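Local coordinates for protein RNA-dependent RNA polymerase (Toscana virus, PDB 6QW0) that probably cleaves capped host RNAs through its manganese-binding cap-snatching endonuclease domain, supplying primers for viral transcription by the L protein, at residues L179-S182 / D183-N187; K92-V95 / E96-V100; R144-I147 / A148-E151; D48-T51 / S52-A55. All coordinates share one frame; numbering follows the deposited sequence. Where two conformers were deposited one is given.

Contact 1. Residues L179-S182 / D183-N187; sequences LDLS and DEEVN
Ser-182 and Glu-185 grip each other twice across the first turn of helix 183-203. The hydroxyl OG of Ser-182 accepts the backbone N-H of Glu-185, with 3.1 Å between OG and N. In return the carboxylate of Glu-185 swings back to the start of the helix, where its OE1 takes the backbone N-H of Ser-182 at 2.9 Å. That bond is nearly straight at the hydrogen (171°), although the N-H comes down on OE1 from above the carboxylate plane. The Ser-182 hydroxyl is placed for its role by a chi1 of 70°, which tucks OG between the backbone N and the carbonyl carbon and turns it over the first turn. This reciprocal pair is a capping box, with Ser-182 as N-cap: two backbone N-H groups at the helix start are satisfied by side chains. A water bridges Glu-185 OE1 to the carbonyl O of Asp-180, donating to both, so OE1 accepts from a backbone N-H and a water together. Ser-182 also opens the regular helical bonding, its O receiving Val-186 N at 2.9 Å. Next to the box, Leu-181 and Val-186 cross at about a right angle and meet through Leu-181 CB and Val-186 CG2, 3.8 Å apart. Val-186 is buried and packs further on Tyr-24 of strand 22-25, whose hydroxyl bonds Leu-181 N. Asp-180, two residues before the cap, forms a salt bridge with Arg-22.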
loop_
_atom_site.group_PDB
_atom_site.type_symbol
_atom_site.label_atom_id
_atom_site.label_comp_id
_atom_site.label_asym_id
_atom_site.label_seq_id
_atom_site.Cartn_x
_atom_site.Cartn_y
_atom_site.Cartn_z
ATOM N N LEU A 179 -0.193 -1.133 10.666
ATOM C CA LEU A 179 1.247 -1.215 10.844
ATOM C C LEU A 179 1.678 -0.251 11.949
ATOM O O LEU A 179 0.952 0.679 12.316
ATOM C CB LEU A 179 1.979 -0.890 9.538
ATOM C CG LEU A 179 1.810 -1.899 8.401
ATOM C CD1 LEU A 179 2.223 -1.256 7.067
ATOM C CD2 LEU A 179 2.630 -3.156 8.676
ATOM N N ASP A 180 2.878 -0.478 12.480
ATOM C CA ASP A 180 3.480 0.381 13.504
ATOM C C ASP A 180 4.468 1.315 12.806
ATOM O O ASP A 180 5.629 0.973 12.600
ATOM C CB ASP A 180 4.154 -0.476 14.569
ATOM C CG ASP A 180 4.791 0.342 15.675
ATOM O OD1 ASP A 180 4.416 1.520 15.867
ATOM O OD2 ASP A 180 5.684 -0.204 16.353
ATOM N N LEU A 181 4.002 2.507 12.438
ATOM C CA LEU A 181 4.747 3.392 11.543
ATOM C C LEU A 181 5.431 4.510 12.317
ATOM O O LEU A 181 4.876 5.035 13.284
ATOM C CB LEU A 181 3.813 4.008 10.501
ATOM C CG LEU A 181 3.053 3.038 9.593
ATOM C CD1 LEU A 181 2.013 3.779 8.782
ATOM C CD2 LEU A 181 3.997 2.269 8.667
ATOM N N SER A 182 6.631 4.878 11.869
ATOM C CA SER A 182 7.302 6.035 12.439
ATOM C C SER A 182 6.714 7.324 11.861
ATOM O O SER A 182 6.029 7.314 10.832
ATOM C CB SER A 182 8.800 5.979 12.155
ATOM O OG SER A 182 9.040 6.191 10.783
ATOM N N ASP A 183 6.989 8.440 12.544
ATOM C CA ASP A 183 6.579 9.746 12.029
ATOM C C ASP A 183 7.097 9.967 10.612
ATOM O O ASP A 183 6.371 10.468 9.742
ATOM C CB ASP A 183 7.091 10.857 12.947
ATOM C CG ASP A 183 6.356 10.922 14.272
ATOM O OD1 ASP A 183 5.483 10.070 14.532
ATOM O OD2 ASP A 183 6.658 11.838 15.069
ATOM N N GLU A 184 8.348 9.587 10.355
ATOM C CA GLU A 184 8.926 9.776 9.028
ATOM C C GLU A 184 8.257 8.885 7.988
ATOM O O GLU A 184 8.103 9.292 6.832
ATOM C CB GLU A 184 10.432 9.515 9.081
ATOM C CG GLU A 184 11.110 9.348 7.733
ATOM C CD GLU A 184 12.592 9.032 7.864
ATOM O OE1 GLU A 184 13.006 8.534 8.934
ATOM O OE2 GLU A 184 13.345 9.293 6.901
ATOM N N GLU A 185 7.848 7.671 8.371
ATOM C CA GLU A 185 7.167 6.804 7.418
ATOM C C GLU A 185 5.775 7.329 7.091
ATOM O O GLU A 185 5.342 7.268 5.935
ATOM C CB GLU A 185 7.097 5.372 7.971
ATOM C CG GLU A 185 8.444 4.655 7.949
ATOM C CD GLU A 185 8.528 3.456 8.885
ATOM O OE1 GLU A 185 7.631 3.271 9.729
ATOM O OE2 GLU A 185 9.506 2.690 8.764
ATOM N N VAL A 186 5.053 7.823 8.103
ATOM C CA VAL A 186 3.756 8.462 7.871
ATOM C C VAL A 186 3.921 9.660 6.948
ATOM O O VAL A 186 3.170 9.831 5.980
ATOM C CB VAL A 186 3.127 8.884 9.210
ATOM C CG1 VAL A 186 1.897 9.780 8.993
ATOM C CG2 VAL A 186 2.779 7.652 10.058
ATOM N N ASN A 187 4.914 10.498 7.243
ATOM C CA ASN A 187 5.150 11.701 6.447
ATOM C C ASN A 187 5.485 11.378 4.995
ATOM O O ASN A 187 5.102 12.125 4.088
ATOM C CB ASN A 187 6.266 12.530 7.083
ATOM C CG ASN A 187 5.801 13.282 8.311
ATOM O OD1 ASN A 187 4.605 13.356 8.601
ATOM N ND2 ASN A 187 6.753 13.861 9.037
HETATM O O HOH W 1 8.136 1.303 11.547
HETATM O O HOH W 2 4.204 7.657 14.312
HETATM O O HOH W 3 11.539 5.794 10.111
#

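Contact 2. Residues K92-V95 / E96-V100; sequences KKFV and EVFGV
Phe-94 and Phe-98 lie side by side, one turn apart on the short helix 94-98, and form the tight side of the contact. Phe-98 CE2 comes to the edge of the Phe-94 ring near its plane, 4.1 Å from CD1. At the edge of the Phe-98 ring, Phe-94 O accepts two backbone N-H groups, those of Val-97 and Phe-98; the latter, 2.9 Å from that O, approaches nearly end-on to the carbonyl. The buried Phe-94 packs on Ala-153, Cys-154 and Arg-157 of helix 136-157 and on Ile-116 and Val-126 of the central sheet. Val-97 adds a methyl, CG1, over one face of the Phe-98 ring, offset toward its rim.

The other side is polar and open, with Glu-96 and Val-100 exposed to solvent, although its main bond is short: Glu-96 OE2 accepts Lys-93 N at 2.8 Å, from well above the carboxylate plane. The lysine ammonium groups lead elsewhere: Lys-92 NZ bonds Ile-116 O and Lys-93 NZ bonds Phe-110 O. Gly-99 leaves the helix with a positive phi of 72°, its N still bonded to Val-95 O at 3.0 Å. Beyond the glycine, Val-100 lies side by side with Val-95. A Val-95 chi1 of 77° puts CG1 between the backbone N and the carbonyl carbon, which leaves CG2 anti to N, 3.7 Å from Val-100 CG1.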
loop_
_atom_site.group_PDB
_atom_site.type_symbol
_atom_site.label_atom_id
_atom_site.label_comp_id
_atom_site.label_asym_id
_atom_site.label_seq_id
_atom_site.Cartn_x
_atom_site.Cartn_y
_atom_site.Cartn_z
ATOM N N LYS A 92 -0.511 -9.866 -8.730
ATOM C CA LYS A 92 -0.321 -11.162 -8.087
ATOM C C LYS A 92 -1.597 -11.581 -7.354
ATOM O O LYS A 92 -2.083 -10.870 -6.467
ATOM C CB LYS A 92 0.871 -11.112 -7.134
ATOM C CG LYS A 92 1.373 -12.483 -6.717
ATOM C CD LYS A 92 1.967 -12.478 -5.324
ATOM C CE LYS A 92 3.477 -12.394 -5.391
ATOM N NZ LYS A 92 4.049 -11.767 -4.166
ATOM N N LYS A 93 -2.137 -12.736 -7.732
ATOM C CA LYS A 93 -3.398 -13.241 -7.212
ATOM C C LYS A 93 -3.160 -14.181 -6.038
ATOM O O LYS A 93 -2.097 -14.801 -5.918
ATOM C CB LYS A 93 -4.170 -13.995 -8.302
ATOM C CG LYS A 93 -4.207 -13.313 -9.662
ATOM C CD LYS A 93 -5.241 -12.211 -9.679
ATOM C CE LYS A 93 -5.456 -11.659 -11.079
ATOM N NZ LYS A 93 -6.531 -10.629 -11.053
ATOM N N PHE A 94 -4.171 -14.283 -5.166
ATOM C CA PHE A 94 -4.132 -15.286 -4.106
ATOM C C PHE A 94 -3.764 -16.656 -4.655
ATOM O O PHE A 94 -2.985 -17.388 -4.032
ATOM C CB PHE A 94 -5.488 -15.361 -3.391
ATOM C CG PHE A 94 -5.690 -14.293 -2.348
ATOM C CD1 PHE A 94 -4.897 -14.249 -1.216
ATOM C CD2 PHE A 94 -6.694 -13.350 -2.497
ATOM C CE1 PHE A 94 -5.094 -13.261 -0.248
ATOM C CE2 PHE A 94 -6.895 -12.369 -1.538
ATOM C CZ PHE A 94 -6.092 -12.328 -0.422
ATOM N N VAL A 95 -4.306 -17.006 -5.829
ATOM C CA VAL A 95 -4.145 -18.362 -6.355
ATOM C C VAL A 95 -2.687 -18.651 -6.685
ATOM O O VAL A 95 -2.253 -19.812 -6.652
ATOM C CB VAL A 95 -5.067 -18.578 -7.575
ATOM C CG1 VAL A 95 -4.495 -17.903 -8.842
ATOM C CG2 VAL A 95 -5.293 -20.067 -7.823
ATOM N N GLU A 96 -1.898 -17.618 -7.004
ATOM C CA GLU A 96 -0.489 -17.845 -7.280
ATOM C C GLU A 96 0.287 -18.231 -6.034
ATOM O O GLU A 96 1.346 -18.855 -6.145
ATOM C CB GLU A 96 0.125 -16.600 -7.918
ATOM C CG GLU A 96 -0.678 -16.072 -9.091
ATOM C CD GLU A 96 -0.113 -14.776 -9.625
ATOM O OE1 GLU A 96 1.130 -14.659 -9.675
ATOM O OE2 GLU A 96 -0.907 -13.874 -9.969
ATOM N N VAL A 97 -0.209 -17.884 -4.851
ATOM C CA VAL A 97 0.481 -18.188 -3.610
ATOM C C VAL A 97 -0.095 -19.428 -2.934
ATOM O O VAL A 97 0.647 -20.210 -2.339
ATOM C CB VAL A 97 0.418 -16.962 -2.671
ATOM C CG1 VAL A 97 0.994 -17.291 -1.308
ATOM C CG2 VAL A 97 1.167 -15.794 -3.291
ATOM N N PHE A 98 -1.418 -19.623 -3.005
ATOM C CA PHE A 98 -2.080 -20.682 -2.249
ATOM C C PHE A 98 -2.609 -21.833 -3.092
ATOM O O PHE A 98 -2.887 -22.898 -2.530
ATOM C CB PHE A 98 -3.256 -20.105 -1.443
ATOM C CG PHE A 98 -2.833 -19.200 -0.321
ATOM C CD1 PHE A 98 -2.407 -19.727 0.888
ATOM C CD2 PHE A 98 -2.848 -17.826 -0.482
ATOM C CE1 PHE A 98 -2.006 -18.895 1.918
ATOM C CE2 PHE A 98 -2.448 -16.992 0.540
ATOM C CZ PHE A 98 -2.029 -17.532 1.747
ATOM N N GLY A 99 -2.771 -21.653 -4.404
ATOM C CA GLY A 99 -3.564 -22.588 -5.183
ATOM C C GLY A 99 -5.043 -22.452 -4.879
ATOM O O GLY A 99 -5.420 -21.710 -3.968
ATOM N N VAL A 100 -5.898 -23.161 -5.616
ATOM C CA VAL A 100 -7.336 -23.054 -5.397
ATOM C C VAL A 100 -7.713 -23.780 -4.111
ATOM O O VAL A 100 -7.004 -24.676 -3.644
ATOM C CB VAL A 100 -8.119 -23.615 -6.597
ATOM C CG1 VAL A 100 -7.675 -22.933 -7.896
ATOM C CG2 VAL A 100 -7.915 -25.106 -6.692
#

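Contact 3. Residues R144-I147 / A148-E151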
loop_
_atom_site.group_PDB
_atom_site.type_symbol
_atom_site.label_atom_id
_atom_site.label_comp_id
_atom_site.label_asym_id
_atom_site.label_seq_id
_atom_site.Cartn_x
_atom_site.Cartn_y
_atom_site.Cartn_z
ATOM N N ARG A 144 -11.514 0.208 6.628
ATOM C CA ARG A 144 -12.441 -0.866 6.967
ATOM C C ARG A 144 -13.083 -1.469 5.728
ATOM O O ARG A 144 -13.367 -2.673 5.705
ATOM C CB ARG A 144 -13.484 -0.349 7.955
ATOM C CG ARG A 144 -12.804 0.094 9.221
ATOM C CD ARG A 144 -13.728 0.446 10.338
ATOM N NE ARG A 144 -12.991 1.169 11.365
ATOM C CZ ARG A 144 -12.272 0.599 12.327
ATOM N NH1 ARG A 144 -12.188 -0.726 12.413
ATOM N NH2 ARG A 144 -11.640 1.358 13.207
ATOM N N ASN A 145 -13.294 -0.670 4.682
ATOM C CA ASN A 145 -13.809 -1.231 3.440
ATOM C C ASN A 145 -12.816 -2.216 2.828
ATOM O O ASN A 145 -13.218 -3.253 2.293
ATOM C CB ASN A 145 -14.156 -0.110 2.456
ATOM C CG ASN A 145 -15.420 0.639 2.858
ATOM O OD1 ASN A 145 -16.249 0.116 3.604
ATOM N ND2 ASN A 145 -15.571 1.864 2.365
ATOM N N LYS A 146 -11.514 -1.923 2.913
ATOM C CA LYS A 146 -10.539 -2.866 2.361
ATOM C C LYS A 146 -10.442 -4.129 3.214
ATOM O O LYS A 146 -10.242 -5.222 2.666
ATOM C CB LYS A 146 -9.166 -2.214 2.220
ATOM C CG LYS A 146 -9.101 -1.127 1.172
ATOM C CD LYS A 146 -9.568 -1.614 -0.181
ATOM C CE LYS A 146 -9.312 -0.554 -1.257
ATOM N NZ LYS A 146 -9.818 -1.011 -2.594
ATOM N N ILE A 147 -10.575 -4.010 4.541
ATOM C CA ILE A 147 -10.652 -5.215 5.367
ATOM C C ILE A 147 -11.840 -6.061 4.935
ATOM O O ILE A 147 -11.714 -7.268 4.705
ATOM C CB ILE A 147 -10.726 -4.857 6.861
ATOM C CG1 ILE A 147 -9.402 -4.266 7.331
ATOM C CG2 ILE A 147 -11.075 -6.099 7.686
ATOM C CD1 ILE A 147 -9.440 -3.768 8.747
ATOM N N ALA A 148 -12.999 -5.424 4.758
ATOM C CA ALA A 148 -14.182 -6.159 4.316
ATOM C C ALA A 148 -13.973 -6.814 2.961
ATOM O O ALA A 148 -14.516 -7.895 2.705
ATOM C CB ALA A 148 -15.389 -5.220 4.262
ATOM N N LYS A 149 -13.190 -6.181 2.083
ATOM C CA LYS A 149 -13.021 -6.690 0.731
ATOM C C LYS A 149 -12.192 -7.966 0.708
ATOM O O LYS A 149 -12.443 -8.848 -0.120
ATOM C CB LYS A 149 -12.380 -5.609 -0.138
ATOM C CG LYS A 149 -12.119 -6.024 -1.581
ATOM C CD LYS A 149 -11.360 -4.931 -2.317
ATOM C CE LYS A 149 -11.220 -5.241 -3.801
ATOM N NZ LYS A 149 -12.536 -5.137 -4.497
ATOM N N TYR A 150 -11.215 -8.092 1.608
ATOM C CA TYR A 150 -10.264 -9.193 1.555
ATOM C C TYR A 150 -10.377 -10.188 2.703
ATOM O O TYR A 150 -9.702 -11.219 2.661
ATOM C CB TYR A 150 -8.835 -8.634 1.514
ATOM C CG TYR A 150 -8.568 -7.928 0.212
ATOM C CD1 TYR A 150 -8.536 -8.643 -0.976
ATOM C CD2 TYR A 150 -8.385 -6.552 0.159
ATOM C CE1 TYR A 150 -8.308 -8.015 -2.189
ATOM C CE2 TYR A 150 -8.153 -5.915 -1.053
ATOM C CZ TYR A 150 -8.114 -6.656 -2.215
ATOM O OH TYR A 150 -7.897 -6.040 -3.419
ATOM N N GLU A 151 -11.216 -9.920 3.708
ATOM C CA GLU A 151 -11.192 -10.716 4.935
ATOM C C GLU A 151 -11.630 -12.156 4.691
ATOM O O GLU A 151 -11.080 -13.077 5.299
ATOM C CB GLU A 151 -12.063 -10.066 6.016
ATOM C CG GLU A 151 -13.498 -9.849 5.593
ATOM C CD GLU A 151 -14.481 -9.959 6.735
ATOM O OE1 GLU A 151 -14.215 -10.729 7.683
ATOM O OE2 GLU A 151 -15.525 -9.272 6.685
HETATM O O HOH W 4 -8.262 -3.214 -3.548
#
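Arg-144 meets Ala-148 through the backbone: its O accepts Ala-148 N at 2.9 Å, while its guanidinium turns back along the helix to a salt bridge with Asp-140. Asn-145 O then takes Lys-149 N, and Ala-148 CB rests 3.5 Å from that same oxygen. Lys-146 carries more. Its O accepts Tyr-150 N at 3.2 Å and lies 3.4 Å from CD2 of the tyrosine ring, obliquely placed to it. Its NZ donates to a water, 2.9 Å away, that also bonds Tyr-150 OH. Lys-149, its CG anti to the backbone N (chi1 179°), lays CG over the centre of one face of that ring, 4.0 Å above its plane. Ile-147 O also accepts Tyr-150 N, from above the carbonyl plane, so this N-H is shared between Lys-146 O and Ile-147 O; a weak bond from Glu-151 N reaches Ile-147 O too. Helix 136-157 is the crossover of a beta-alpha-beta unit between strands 124-131 and 163-171. Lys-146 and Tyr-150 both pack on Glu-128, a manganese ligand, and the Lys-146 side chain lies about 5 Å from a manganese ion, consistent with the active-site lysine of PD-(D/E)XK nucleases.

Contact 4. Residues D48-T51 / S52-A55; sequences DIAT and SELA
Glu-53 folds its side chain back over Ala-50, so that OE1 lies 3.7 Å from Ala-50 CB. Glu-53 N donates to Ala-50 O at 2.9 Å, close to straight at the hydrogen (164°), from above the carbonyl plane. A second bond repeats the pattern one residue on, Leu-54 N to Thr-51 O at 3.2 Å, and Leu-54 CB sits 3.7 Å from that oxygen. For Glu-53, a chi1 of -66° sets CG beside the backbone N, 3.6 Å from Ala-50 O, and the extended chain beyond it runs past the alanine methyl. The carboxylate is held from outside the turn: OE1 accepts the backbone N-H of Ala-35, just before strand 36-39, and Ala-35 also pairs with Ala-50 through the backbone. Farther out, Thr-51 packs on Pro-65 and Leu-54 on Pro-34. Ala-50 itself is the centre of an inverse gamma turn, closed by a weak bond of 2.8 Å from Thr-51 N to Ile-49 O. Successive i to i+3 bonds then mark a short 3-10 turn, by which the chain leaves strand 46-49, the middle strand of a three-stranded antiparallel sheet.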
loop_
_atom_site.group_PDB
_atom_site.type_symbol
_atom_site.label_atom_id
_atom_site.label_comp_id
_atom_site.label_asym_id
_atom_site.label_seq_id
_atom_site.Cartn_x
_atom_site.Cartn_y
_atom_site.Cartn_z
ATOM N N ASP A 48 8.730 15.194 -15.287
ATOM C CA ASP A 48 10.049 15.453 -14.720
ATOM C C ASP A 48 9.858 16.141 -13.375
ATOM O O ASP A 48 9.335 17.258 -13.313
ATOM C CB ASP A 48 10.898 16.319 -15.654
ATOM C CG ASP A 48 12.309 16.586 -15.111
ATOM O OD1 ASP A 48 12.674 16.093 -14.018
ATOM O OD2 ASP A 48 13.071 17.303 -15.798
ATOM N N ILE A 49 10.289 15.479 -12.308
ATOM C CA ILE A 49 10.115 15.977 -10.946
ATOM C C ILE A 49 11.451 16.514 -10.460
ATOM O O ILE A 49 12.483 15.845 -10.589
ATOM C CB ILE A 49 9.571 14.881 -10.010
ATOM C CG1 ILE A 49 8.194 14.428 -10.502
ATOM C CG2 ILE A 49 9.520 15.400 -8.569
ATOM C CD1 ILE A 49 7.679 13.180 -9.840
ATOM N N ALA A 50 11.443 17.740 -9.924
ATOM C CA ALA A 50 12.685 18.433 -9.576
ATOM C C ALA A 50 13.188 17.968 -8.209
ATOM O O ALA A 50 13.192 18.697 -7.214
ATOM C CB ALA A 50 12.471 19.943 -9.611
ATOM N N THR A 51 13.636 16.713 -8.163
ATOM C CA THR A 51 14.106 16.159 -6.898
ATOM C C THR A 51 15.337 16.891 -6.367
ATOM O O THR A 51 15.641 16.791 -5.173
ATOM C CB THR A 51 14.390 14.658 -7.062
ATOM O OG1 THR A 51 15.276 14.459 -8.168
ATOM C CG2 THR A 51 13.092 13.899 -7.341
ATOM N N SER A 52 16.038 17.646 -7.219
ATOM C CA SER A 52 17.154 18.454 -6.741
ATOM C C SER A 52 16.718 19.515 -5.739
ATOM O O SER A 52 17.548 19.988 -4.959
ATOM C CB SER A 52 17.865 19.129 -7.917
ATOM O OG SER A 52 16.995 20.010 -8.613
ATOM N N GLU A 53 15.444 19.900 -5.744
ATOM C CA GLU A 53 14.975 20.940 -4.831
ATOM C C GLU A 53 14.831 20.467 -3.393
ATOM O O GLU A 53 14.695 21.303 -2.493
ATOM C CB GLU A 53 13.637 21.503 -5.316
ATOM C CG GLU A 53 13.717 22.245 -6.636
ATOM C CD GLU A 53 12.372 22.744 -7.119
ATOM O OE1 GLU A 53 11.348 22.097 -6.799
ATOM O OE2 GLU A 53 12.339 23.777 -7.828
ATOM N N LEU A 54 14.855 19.164 -3.144
ATOM C CA LEU A 54 14.626 18.650 -1.805
ATOM C C LEU A 54 15.934 18.562 -1.027
ATOM O O LEU A 54 16.984 18.231 -1.583
ATOM C CB LEU A 54 13.943 17.287 -1.885
ATOM C CG LEU A 54 12.731 17.317 -2.824
ATOM C CD1 LEU A 54 11.931 16.035 -2.719
ATOM C CD2 LEU A 54 11.822 18.530 -2.548
ATOM N N ALA A 55 15.865 18.890 0.261
ATOM C CA ALA A 55 17.024 18.750 1.130
ATOM C C ALA A 55 17.266 17.281 1.440
ATOM O O ALA A 55 16.331 16.478 1.520
ATOM C CB ALA A 55 16.825 19.533 2.427
#

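From the N terminus, contact 4 comes first, turning the chain out of the middle strand of the small antiparallel sheet. Contact 2 follows on helix 94-98, contact 3 in the middle of helix 136-157, and contact 1 where the loop after strand 174-177 enters helix 183-203. Each closes only a local turn, and the four run in series without nesting or crossing. Contacts 2 and 3 touch directly, Phe-94 CE2 packing on Tyr-150 CD1 at 4.1 Å, which ties the short helix to the crossover helix near the manganese site. Contact 4 lies across the chain's centre from contacts 2 and 3 (centres about 39 and 36 Å away), but nearer contact 1 (about 22 Å).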